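Local coordinates for MDM10 isoform 1 (Saccharomyces cerevisiae, PDB 7BTX), which serves in the ERMES complex that tethers the endoplasmic reticulum to mitochondria, and takes part in late assembly steps of the TOM complex, at residues E154-K159 with Q166-G171; P3-V8 with L141-M146; T183-R188 with E196-T201; Y13-W18 with S76-L81. One frame throughout, in Å; residues are numbered along the deposited sequence.

Contact 1. Residues E154-K159 with Q166-G171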
# COMPACT_ATOMS: atom_id res chain seq x y z
N GLU D 154 -3.50 -15.50 19.14
CA GLU D 154 -4.68 -16.28 19.50
C GLU D 154 -4.21 -17.50 20.27
O GLU D 154 -3.07 -17.95 20.11
CB GLU D 154 -5.49 -16.65 18.26
CG GLU D 154 -5.14 -17.97 17.61
CD GLU D 154 -5.96 -18.22 16.37
OE1 GLU D 154 -6.67 -17.30 15.93
OE2 GLU D 154 -5.90 -19.35 15.83
N ALA D 155 -5.05 -18.03 21.16
CA ALA D 155 -4.65 -19.15 21.99
C ALA D 155 -5.88 -19.98 22.33
O ALA D 155 -7.01 -19.52 22.24
CB ALA D 155 -3.96 -18.66 23.27
N MET D 156 -5.63 -21.22 22.73
CA MET D 156 -6.69 -22.14 23.12
C MET D 156 -6.14 -23.24 24.00
O MET D 156 -5.22 -23.96 23.61
CB MET D 156 -7.38 -22.74 21.91
CG MET D 156 -8.53 -23.66 22.26
SD MET D 156 -9.47 -24.21 20.84
CE MET D 156 -8.24 -25.20 20.01
N ILE D 157 -6.70 -23.40 25.20
CA ILE D 157 -6.35 -24.49 26.10
C ILE D 157 -7.61 -25.31 26.32
O ILE D 157 -8.65 -24.75 26.65
CB ILE D 157 -5.79 -23.97 27.43
CG1 ILE D 157 -4.62 -23.03 27.20
CG2 ILE D 157 -5.37 -25.12 28.32
CD1 ILE D 157 -4.31 -22.17 28.38
N ILE D 158 -7.51 -26.61 26.13
CA ILE D 158 -8.61 -27.53 26.41
C ILE D 158 -8.12 -28.47 27.50
O ILE D 158 -7.00 -28.98 27.43
CB ILE D 158 -9.04 -28.32 25.17
CG1 ILE D 158 -9.28 -27.39 23.99
CG2 ILE D 158 -10.30 -29.09 25.45
CD1 ILE D 158 -9.43 -28.14 22.71
N LYS D 159 -8.94 -28.68 28.52
CA LYS D 159 -8.65 -29.61 29.60
C LYS D 159 -9.86 -30.50 29.78
O LYS D 159 -10.94 -30.01 30.12
CB LYS D 159 -8.35 -28.88 30.91
CG LYS D 159 -7.27 -27.82 30.85
CD LYS D 159 -5.91 -28.44 30.68
CE LYS D 159 -5.48 -29.14 31.95
NZ LYS D 159 -4.17 -29.81 31.75
N GLN D 166 -15.47 -30.93 30.69
CA GLN D 166 -14.35 -30.36 29.96
C GLN D 166 -14.27 -28.87 30.26
O GLN D 166 -15.28 -28.23 30.53
CB GLN D 166 -14.51 -30.58 28.46
CG GLN D 166 -13.22 -30.72 27.73
CD GLN D 166 -13.42 -30.85 26.25
OE1 GLN D 166 -13.89 -29.92 25.60
NE2 GLN D 166 -13.08 -32.01 25.70
N PHE D 167 -13.06 -28.34 30.22
CA PHE D 167 -12.81 -26.92 30.39
C PHE D 167 -12.10 -26.40 29.16
O PHE D 167 -11.32 -27.12 28.54
CB PHE D 167 -11.98 -26.64 31.65
CG PHE D 167 -11.67 -25.19 31.86
CD1 PHE D 167 -12.67 -24.31 32.24
CD2 PHE D 167 -10.39 -24.71 31.68
CE1 PHE D 167 -12.39 -22.97 32.43
CE2 PHE D 167 -10.10 -23.38 31.87
CZ PHE D 167 -11.10 -22.51 32.24
N MET D 168 -12.37 -25.15 28.80
CA MET D 168 -11.78 -24.58 27.60
C MET D 168 -11.51 -23.10 27.81
O MET D 168 -12.34 -22.39 28.37
CB MET D 168 -12.70 -24.74 26.40
CG MET D 168 -12.53 -26.02 25.64
SD MET D 168 -13.38 -25.90 24.07
CE MET D 168 -12.84 -24.28 23.55
N LEU D 169 -10.36 -22.65 27.34
CA LEU D 169 -10.02 -21.24 27.28
C LEU D 169 -9.80 -20.86 25.82
O LEU D 169 -9.38 -21.68 25.01
CB LEU D 169 -8.77 -20.93 28.09
CG LEU D 169 -8.97 -20.49 29.54
CD1 LEU D 169 -7.75 -20.84 30.35
CD2 LEU D 169 -9.21 -19.00 29.58
N LYS D 170 -10.09 -19.60 25.49
CA LYS D 170 -9.95 -19.15 24.11
C LYS D 170 -9.62 -17.66 24.14
O LYS D 170 -10.52 -16.82 24.25
CB LYS D 170 -11.20 -19.41 23.31
CG LYS D 170 -11.17 -20.64 22.43
CD LYS D 170 -12.55 -20.93 21.89
CE LYS D 170 -12.51 -21.88 20.72
NZ LYS D 170 -13.88 -22.32 20.34
N GLY D 171 -8.34 -17.34 24.03
CA GLY D 171 -7.91 -15.96 23.96
C GLY D 171 -7.65 -15.52 22.54
O GLY D 171 -7.22 -16.28 21.68
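Ile-157 and Leu-169, like Lys-159 and Phe-167, are hydrogen-bonded pairs of two antiparallel strands whose axes come within 4.6 Å at 177°. The bond from Leu-169 N to Ile-157 O measures 2.8 Å and lies in the carbonyl plane. The return bond, from Ile-157 N to Leu-169 O, is longer at 3.2 Å, and its donor sits above the plane of the carbonyl. On the face that carries these pairs, Ile-157 and Leu-169 lie side by side and point the same way, with their CD1 atoms 4.2 Å apart. The Phe-167 ring presents its edge to Lys-159 CG. The Lys-159 chain is bent at chi2 and chi3, and its NZ bonds to Ser-140 OG and Tyr-142 OH on the preceding strand. The two strands form a beta hairpin in the wall of the mitochondrial beta barrel. The other face, with Met-156, Ile-158, Met-168 and Lys-170, looks into the barrel, where Leu-9 of helix 5-16 packs on Ile-158 and Met-168. Ile-158 puts CG2 anti to its backbone N. This methyl lies 3.8 Å from Met-168 CG, and it also stands 3.7 Å from Gln-166 CD. Met-156 runs beside Lys-170, its SD 3.8 Å from Lys-170 CE. Gln-166 OE1 has a weak hydrogen bond with Tyr-13 OH, and Glu-154 OE2 is bonded to Tyr-143 OH.

Contact 2. Residues P3-V8 with L141-M146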
# COMPACT_ATOMS: atom_id res chain seq x y z
N PRO D 3 -11.90 -21.57 10.04
CA PRO D 3 -10.71 -21.14 10.79
C PRO D 3 -9.87 -22.32 11.24
O PRO D 3 -10.33 -23.46 11.15
CB PRO D 3 -11.30 -20.39 11.98
CG PRO D 3 -12.62 -19.90 11.49
CD PRO D 3 -13.13 -20.99 10.59
N TYR D 4 -8.65 -22.06 11.73
CA TYR D 4 -7.78 -23.17 12.12
C TYR D 4 -8.03 -23.59 13.55
O TYR D 4 -7.82 -24.76 13.90
CB TYR D 4 -6.32 -22.79 11.93
CG TYR D 4 -5.41 -23.99 11.81
CD1 TYR D 4 -5.51 -24.84 10.71
CD2 TYR D 4 -4.48 -24.29 12.79
CE1 TYR D 4 -4.69 -25.94 10.59
CE2 TYR D 4 -3.66 -25.40 12.68
CZ TYR D 4 -3.77 -26.22 11.58
OH TYR D 4 -2.95 -27.32 11.45
N MET D 5 -8.48 -22.67 14.40
CA MET D 5 -8.69 -22.99 15.81
C MET D 5 -9.89 -23.91 15.99
O MET D 5 -9.97 -24.65 16.97
CB MET D 5 -8.87 -21.71 16.61
CG MET D 5 -8.54 -21.83 18.08
SD MET D 5 -9.46 -20.68 19.12
CE MET D 5 -8.52 -19.18 18.95
N ASP D 6 -10.84 -23.88 15.05
CA ASP D 6 -12.03 -24.71 15.16
C ASP D 6 -11.86 -26.07 14.52
O ASP D 6 -12.71 -26.94 14.71
CB ASP D 6 -13.23 -23.99 14.54
CG ASP D 6 -13.37 -22.57 15.02
OD1 ASP D 6 -13.36 -22.34 16.25
OD2 ASP D 6 -13.50 -21.67 14.17
N GLN D 7 -10.80 -26.28 13.74
CA GLN D 7 -10.52 -27.63 13.25
C GLN D 7 -9.44 -28.31 14.07
O GLN D 7 -9.31 -29.54 14.01
CB GLN D 7 -10.15 -27.61 11.77
CG GLN D 7 -9.14 -26.56 11.37
CD GLN D 7 -9.04 -26.40 9.86
OE1 GLN D 7 -9.45 -27.28 9.11
NE2 GLN D 7 -8.52 -25.27 9.41
N VAL D 8 -8.65 -27.55 14.82
CA VAL D 8 -7.88 -28.13 15.92
C VAL D 8 -8.83 -28.62 17.00
O VAL D 8 -8.66 -29.71 17.56
CB VAL D 8 -6.88 -27.09 16.47
CG1 VAL D 8 -6.24 -27.58 17.75
CG2 VAL D 8 -5.80 -26.80 15.47
N LEU D 141 -5.05 -30.06 25.55
CA LEU D 141 -4.59 -29.48 24.29
C LEU D 141 -4.12 -28.07 24.57
O LEU D 141 -4.81 -27.30 25.25
CB LEU D 141 -5.69 -29.47 23.23
CG LEU D 141 -5.34 -28.96 21.83
CD1 LEU D 141 -6.01 -29.80 20.81
CD2 LEU D 141 -5.81 -27.54 21.62
N TYR D 142 -2.95 -27.73 24.06
CA TYR D 142 -2.43 -26.38 24.11
C TYR D 142 -2.17 -25.90 22.70
O TYR D 142 -1.51 -26.58 21.91
CB TYR D 142 -1.14 -26.31 24.94
CG TYR D 142 -1.34 -26.74 26.37
CD1 TYR D 142 -1.14 -28.06 26.75
CD2 TYR D 142 -1.74 -25.83 27.33
CE1 TYR D 142 -1.33 -28.45 28.05
CE2 TYR D 142 -1.93 -26.22 28.63
CZ TYR D 142 -1.72 -27.53 28.98
OH TYR D 142 -1.91 -27.91 30.28
N TYR D 143 -2.71 -24.74 22.38
CA TYR D 143 -2.62 -24.21 21.02
C TYR D 143 -2.40 -22.72 21.12
O TYR D 143 -3.05 -22.05 21.92
CB TYR D 143 -3.88 -24.53 20.22
CG TYR D 143 -3.99 -23.79 18.92
CD1 TYR D 143 -3.28 -24.20 17.80
CD2 TYR D 143 -4.82 -22.69 18.79
CE1 TYR D 143 -3.38 -23.53 16.61
CE2 TYR D 143 -4.93 -22.01 17.61
CZ TYR D 143 -4.21 -22.43 16.52
OH TYR D 143 -4.32 -21.75 15.34
N GLY D 144 -1.47 -22.20 20.32
CA GLY D 144 -1.28 -20.78 20.21
C GLY D 144 -0.83 -20.44 18.81
O GLY D 144 -0.26 -21.26 18.11
N ARG D 145 -1.09 -19.20 18.41
CA ARG D 145 -0.75 -18.78 17.06
C ARG D 145 -0.57 -17.28 17.01
O ARG D 145 -1.41 -16.53 17.51
CB ARG D 145 -1.84 -19.20 16.08
CG ARG D 145 -1.59 -18.76 14.68
CD ARG D 145 -2.78 -19.03 13.84
NE ARG D 145 -2.62 -20.23 13.04
CZ ARG D 145 -3.39 -20.53 12.01
NH1 ARG D 145 -4.37 -19.71 11.66
NH2 ARG D 145 -3.18 -21.63 11.32
N MET D 146 0.54 -16.83 16.41
CA MET D 146 0.74 -15.42 16.11
C MET D 146 0.66 -15.23 14.60
O MET D 146 1.15 -16.07 13.84
CB MET D 146 2.06 -14.89 16.67
CG MET D 146 3.33 -15.48 16.11
SD MET D 146 4.81 -14.69 16.77
CE MET D 146 4.90 -15.40 18.40
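Tyr-4, with Met-5 and Val-8 of helix 5-16, packs on Leu-141, Tyr-143 and Arg-145 of a barrel strand. Most of the contact is apolar. CG of Tyr-143 is anti to its backbone N (chi1 168°), and the ring reaches in among these three residues. Met-5 CG touches Tyr-143 CE2 at 3.6 Å. Tyr-4 CD2 lies 4.0 Å from Tyr-143 CE1, and Val-8 CG2 is 4.2 Å from the same CE1 atom. Further along, Val-8 CG1 meets both methyls of Leu-141, the nearer being CD1 at 3.8 Å. The polar groups sit around Tyr-4. The Tyr-143 hydroxyl comes to the edge of the Tyr-4 ring, in its plane, with OH 3.6 Å from Tyr-4 CD2. It also lies over one face of the Arg-145 guanidinium, offset toward the rim. Arg-145 NH2 approaches the Tyr-4 ring obliquely, 3.3 Å from Tyr-4 CG, with the two planes only 9° apart. Outside partners hold these polar ends. Tyr-143 OH is bonded to Glu-154 OE2. Arg-145 NE is bonded to Ser-72 OG and NH1 to Tyr-147 OH, which together limit rotation of the guanidinium. An alanine in place of Tyr-143 would probably open a gap beside Met-5 and Val-8 and leave Glu-154 without this hydroxyl. An N-terminal helix lying inside the barrel against its wall is characteristic of mitochondrial porin-type beta barrels.

Contact 3. Residues T183-R188 with E196-T201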
# COMPACT_ATOMS: atom_id res chain seq x y z
N THR D 183 -12.30 -15.88 26.72
CA THR D 183 -13.55 -16.56 27.01
C THR D 183 -13.30 -17.96 27.56
O THR D 183 -12.39 -18.65 27.12
CB THR D 183 -14.43 -16.66 25.78
OG1 THR D 183 -13.91 -17.68 24.93
CG2 THR D 183 -14.45 -15.37 25.01
N CYS D 184 -14.14 -18.36 28.51
CA CYS D 184 -14.06 -19.67 29.15
C CYS D 184 -15.28 -20.51 28.78
O CYS D 184 -16.38 -19.99 28.60
CB CYS D 184 -13.98 -19.53 30.67
SG CYS D 184 -12.53 -18.65 31.26
N TYR D 185 -15.07 -21.82 28.67
CA TYR D 185 -16.14 -22.75 28.32
C TYR D 185 -16.06 -23.93 29.28
O TYR D 185 -15.21 -24.81 29.10
CB TYR D 185 -16.04 -23.25 26.88
CG TYR D 185 -16.16 -22.22 25.80
CD1 TYR D 185 -15.09 -21.41 25.47
CD2 TYR D 185 -17.33 -22.08 25.08
CE1 TYR D 185 -15.19 -20.48 24.48
CE2 TYR D 185 -17.44 -21.15 24.08
CZ TYR D 185 -16.36 -20.35 23.79
OH TYR D 185 -16.44 -19.41 22.79
N PHE D 186 -16.92 -23.95 30.28
CA PHE D 186 -17.13 -25.16 31.06
C PHE D 186 -18.30 -25.91 30.46
O PHE D 186 -19.31 -25.31 30.10
CB PHE D 186 -17.40 -24.81 32.52
CG PHE D 186 -17.44 -26.00 33.42
CD1 PHE D 186 -16.27 -26.59 33.85
CD2 PHE D 186 -18.65 -26.53 33.82
CE1 PHE D 186 -16.31 -27.67 34.68
CE2 PHE D 186 -18.69 -27.62 34.65
CZ PHE D 186 -17.52 -28.19 35.08
N GLN D 187 -18.17 -27.23 30.35
CA GLN D 187 -19.21 -28.01 29.68
C GLN D 187 -19.29 -29.41 30.26
O GLN D 187 -18.31 -30.15 30.23
CB GLN D 187 -18.96 -28.05 28.17
CG GLN D 187 -17.52 -28.20 27.77
CD GLN D 187 -17.28 -27.92 26.31
OE1 GLN D 187 -18.23 -27.73 25.55
NE2 GLN D 187 -16.02 -27.87 25.91
N ARG D 188 -20.47 -29.77 30.77
CA ARG D 188 -20.69 -31.08 31.38
C ARG D 188 -21.53 -31.92 30.42
O ARG D 188 -22.73 -31.72 30.26
CB ARG D 188 -21.37 -30.94 32.73
CG ARG D 188 -21.72 -32.28 33.37
CD ARG D 188 -21.88 -32.18 34.87
NE ARG D 188 -23.24 -31.85 35.27
CZ ARG D 188 -23.58 -30.79 35.99
NH1 ARG D 188 -22.64 -29.95 36.40
NH2 ARG D 188 -24.85 -30.57 36.30
N GLU D 196 -23.62 -26.43 29.14
CA GLU D 196 -22.38 -25.69 28.91
C GLU D 196 -22.51 -24.31 29.53
O GLU D 196 -23.54 -23.66 29.37
CB GLU D 196 -22.09 -25.57 27.42
CG GLU D 196 -20.78 -24.92 27.10
CD GLU D 196 -20.42 -25.06 25.65
OE1 GLU D 196 -21.26 -25.53 24.86
OE2 GLU D 196 -19.28 -24.69 25.28
N TRP D 197 -21.46 -23.86 30.22
CA TRP D 197 -21.45 -22.57 30.91
C TRP D 197 -20.35 -21.71 30.31
O TRP D 197 -19.16 -21.92 30.56
CB TRP D 197 -21.25 -22.75 32.39
CG TRP D 197 -22.43 -23.31 33.08
CD1 TRP D 197 -23.42 -22.62 33.69
CD2 TRP D 197 -22.76 -24.69 33.22
NE1 TRP D 197 -24.35 -23.48 34.21
CE2 TRP D 197 -23.96 -24.76 33.93
CE3 TRP D 197 -22.15 -25.88 32.80
CZ2 TRP D 197 -24.57 -25.97 34.24
CZ3 TRP D 197 -22.75 -27.07 33.11
CH2 TRP D 197 -23.94 -27.11 33.83
N ILE D 198 -20.74 -20.73 29.52
CA ILE D 198 -19.78 -19.88 28.82
C ILE D 198 -19.67 -18.55 29.54
O ILE D 198 -20.67 -17.89 29.80
CB ILE D 198 -20.20 -19.69 27.35
CG1 ILE D 198 -20.37 -21.03 26.66
CG2 ILE D 198 -19.19 -18.84 26.62
CD1 ILE D 198 -21.79 -21.42 26.39
N PHE D 199 -18.45 -18.16 29.86
CA PHE D 199 -18.16 -16.81 30.33
C PHE D 199 -17.17 -16.18 29.37
O PHE D 199 -16.24 -16.85 28.92
CB PHE D 199 -17.58 -16.82 31.75
CG PHE D 199 -17.11 -15.47 32.22
CD1 PHE D 199 -18.02 -14.50 32.56
CD2 PHE D 199 -15.76 -15.18 32.31
CE1 PHE D 199 -17.60 -13.26 32.99
CE2 PHE D 199 -15.33 -13.95 32.74
CZ PHE D 199 -16.26 -12.98 33.08
N SER D 200 -17.38 -14.92 29.04
CA SER D 200 -16.54 -14.22 28.09
C SER D 200 -16.00 -12.95 28.73
O SER D 200 -16.20 -12.69 29.91
CB SER D 200 -17.32 -13.90 26.82
OG SER D 200 -16.63 -12.95 26.04
N THR D 201 -15.31 -12.15 27.93
CA THR D 201 -14.88 -10.83 28.36
C THR D 201 -15.18 -9.83 27.25
O THR D 201 -14.48 -8.82 27.08
CB THR D 201 -13.39 -10.85 28.74
OG1 THR D 201 -13.10 -12.07 29.43
CG2 THR D 201 -13.06 -9.75 29.75
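Trp-197 N donates to Phe-186 O over 2.6 Å, and the bond is nearly straight at 172°. Phe-186 N bonds back to Trp-197 O, and Cys-184 makes a second such pair with Phe-199. These bonds join strands 179-189 and 194-199 as an antiparallel hairpin of the barrel wall. On the face of Phe-186 and Trp-197, the two aromatic side chains lie side by side. Trp-197 CE3 meets the edge of the Phe-186 ring, 3.7 Å from Phe-186 CD2. The far end of the indole also reaches Arg-188, with CH2 over one face of the guanidinium and 4.0 Å from NH1. On the other face, Ile-198 CG2 makes a CH-pi contact with the Tyr-185 ring, 4.2 Å from its centroid and 26° off the normal. Ile-198 CG1 touches Tyr-185 CD2 at 3.6 Å. Glu-196 extends from a CG anti to the backbone N (chi1 -175°). Its OE2 comes to the edge of the Tyr-185 ring, 3.3 Å from Tyr-185 CD2, and lies 3.2 Å from Gln-187 OE1, an acceptor like itself. Glu-196 OE1 forms a salt bridge with Arg-209. An alanine in place of Glu-196 would probably leave Arg-209 without this carboxylate and open a gap beside Tyr-185. Gln-187 NE2 is bonded to Tyr-13 OH, on helix 5-16. The salt bridge to Arg-209 is likely to favour a charged carboxylate on this inner side of the wall and may ease the approach of OE2 to Gln-187 OE1.

Contact 4. Residues Y13-W18 with S76-L81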
# COMPACT_ATOMS: atom_id res chain seq x y z
N TYR D 13 -11.87 -33.26 19.71
CA TYR D 13 -13.14 -33.83 20.11
C TYR D 13 -13.33 -35.23 19.54
O TYR D 13 -13.90 -36.09 20.23
CB TYR D 13 -14.28 -32.94 19.65
CG TYR D 13 -14.52 -31.71 20.50
CD1 TYR D 13 -13.76 -31.47 21.63
CD2 TYR D 13 -15.50 -30.80 20.16
CE1 TYR D 13 -13.97 -30.35 22.40
CE2 TYR D 13 -15.73 -29.69 20.93
CZ TYR D 13 -14.97 -29.47 22.05
OH TYR D 13 -15.19 -28.35 22.81
N GLN D 14 -12.88 -35.47 18.32
CA GLN D 14 -12.98 -36.79 17.71
C GLN D 14 -11.90 -37.74 18.19
O GLN D 14 -12.01 -38.95 17.96
CB GLN D 14 -12.91 -36.67 16.18
CG GLN D 14 -14.05 -35.89 15.55
CD GLN D 14 -13.62 -35.18 14.28
OE1 GLN D 14 -12.60 -35.52 13.69
NE2 GLN D 14 -14.40 -34.19 13.87
N SER D 15 -10.86 -37.23 18.84
CA SER D 15 -9.78 -38.06 19.34
C SER D 15 -9.99 -38.50 20.78
O SER D 15 -9.55 -39.58 21.16
CB SER D 15 -8.45 -37.32 19.24
OG SER D 15 -7.39 -38.11 19.75
N THR D 16 -10.65 -37.67 21.60
CA THR D 16 -10.95 -38.01 22.98
C THR D 16 -12.40 -38.43 23.18
O THR D 16 -12.80 -38.69 24.32
CB THR D 16 -10.61 -36.84 23.89
OG1 THR D 16 -11.50 -35.75 23.62
CG2 THR D 16 -9.20 -36.39 23.65
N HIS D 17 -13.18 -38.50 22.09
CA HIS D 17 -14.59 -38.90 22.08
C HIS D 17 -15.44 -38.00 22.98
O HIS D 17 -16.03 -38.45 23.96
CB HIS D 17 -14.75 -40.38 22.44
CG HIS D 17 -13.92 -41.30 21.60
ND1 HIS D 17 -13.99 -41.31 20.22
CD2 HIS D 17 -13.00 -42.23 21.94
CE1 HIS D 17 -13.14 -42.21 19.75
NE2 HIS D 17 -12.54 -42.78 20.78
N TRP D 18 -15.49 -36.72 22.63
CA TRP D 18 -16.31 -35.77 23.36
C TRP D 18 -17.74 -35.73 22.85
O TRP D 18 -18.64 -35.34 23.60
CB TRP D 18 -15.68 -34.38 23.31
CG TRP D 18 -16.45 -33.32 24.04
CD1 TRP D 18 -17.03 -32.21 23.50
CD2 TRP D 18 -16.74 -33.28 25.44
NE1 TRP D 18 -17.65 -31.48 24.47
CE2 TRP D 18 -17.49 -32.11 25.68
CE3 TRP D 18 -16.44 -34.11 26.52
CZ2 TRP D 18 -17.93 -31.76 26.94
CZ3 TRP D 18 -16.88 -33.76 27.77
CH2 TRP D 18 -17.61 -32.59 27.97
N SER D 76 -0.50 -31.57 22.46
CA SER D 76 -1.65 -32.24 23.05
C SER D 76 -1.27 -33.60 23.61
O SER D 76 -0.40 -34.29 23.08
CB SER D 76 -2.76 -32.41 22.03
OG SER D 76 -2.46 -33.49 21.17
N ASP D 77 -1.95 -33.98 24.70
CA ASP D 77 -1.76 -35.30 25.29
C ASP D 77 -2.41 -36.39 24.47
O ASP D 77 -1.97 -37.54 24.52
CB ASP D 77 -2.32 -35.34 26.71
CG ASP D 77 -1.68 -34.33 27.63
OD1 ASP D 77 -0.92 -33.47 27.13
OD2 ASP D 77 -1.94 -34.39 28.85
N ALA D 78 -3.47 -36.06 23.73
CA ALA D 78 -4.15 -37.03 22.88
C ALA D 78 -3.26 -37.37 21.70
O ALA D 78 -3.16 -36.60 20.75
CB ALA D 78 -5.49 -36.46 22.40
N GLN D 79 -2.62 -38.54 21.76
CA GLN D 79 -1.57 -38.88 20.81
C GLN D 79 -2.11 -39.45 19.50
O GLN D 79 -1.37 -40.16 18.81
CB GLN D 79 -0.59 -39.86 21.44
CG GLN D 79 0.52 -39.20 22.26
CD GLN D 79 1.34 -38.19 21.47
OE1 GLN D 79 1.05 -36.99 21.46
NE2 GLN D 79 2.38 -38.67 20.79
N GLN D 80 -3.36 -39.18 19.15
CA GLN D 80 -3.96 -39.60 17.90
C GLN D 80 -4.54 -38.42 17.14
O GLN D 80 -5.46 -38.58 16.33
CB GLN D 80 -5.05 -40.65 18.15
CG GLN D 80 -4.57 -41.95 18.79
CD GLN D 80 -4.53 -41.86 20.31
OE1 GLN D 80 -5.13 -40.97 20.91
NE2 GLN D 80 -3.82 -42.80 20.94
N LEU D 81 -4.02 -37.22 17.38
CA LEU D 81 -4.74 -36.00 17.03
C LEU D 81 -4.60 -35.64 15.56
O LEU D 81 -5.57 -35.22 14.93
CB LEU D 81 -4.27 -34.85 17.91
CG LEU D 81 -5.07 -33.55 17.90
CD1 LEU D 81 -5.21 -33.08 19.31
CD2 LEU D 81 -4.39 -32.48 17.09
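Ser-15 holds OG anti to its backbone N (chi1 179°), and this sends the hydroxyl across to Ala-78 and Gln-80. In Thr-16 the hydroxyl lies between the backbone N and the carbonyl carbon (chi1 67°), and CG2 is turned anti to the carbonyl carbon. That methyl meets Ala-78 CB at 3.9 Å. Ala-78 CB thus touches both residues, since Ser-15 OG is 3.7 Å from it. Ser-15 OG also lies 3.8 Å from Gln-80 CB. The hydroxyl of Thr-16 faces its own helix instead and is bonded to Phe-12 O. In the partner segment Ser-76 OG makes a weak hydrogen bond with Ala-78 O. The contact joins the end of helix 5-16 to the loop that follows strand 68-76. Phe-12, one turn back, adds to it by packing on Ala-78 and Leu-81. Just beyond, Trp-18 N bonds to Tyr-13 O, and Trp-18 CD1 sits over the centre of the Tyr-13 ring. Tyr-13 OH, bonded to Gln-187 NE2, ties the helix end to the wall. The meeting atoms are mainly methyl and methylene carbons and one hydroxyl, and none of the contacts between the segments is a hydrogen bond. Between these two segments the packing is therefore by shape, without directional bonds.

In the fold
From the N terminus, the chain enters helix 5-16, which serves two contacts. Contact 2 sets the helix start on strand 140-147 and closes the widest loop. Contact 4 closes a smaller loop within it, from the helix end to the loop after strand 68-76. Leu-141 and Leu-81 pack together between the two. Contacts 1 and 3 follow in series as local hairpins, and no loops cross. Strand 152-162 of contact 1 pairs with strand 140-147, and strand 165-174 pairs with strand 179-189 of contact 3. Three contacts thus share one sheet of the barrel wall. Tyr-13 and Trp-18 reach from the helix end to contacts 1 and 3.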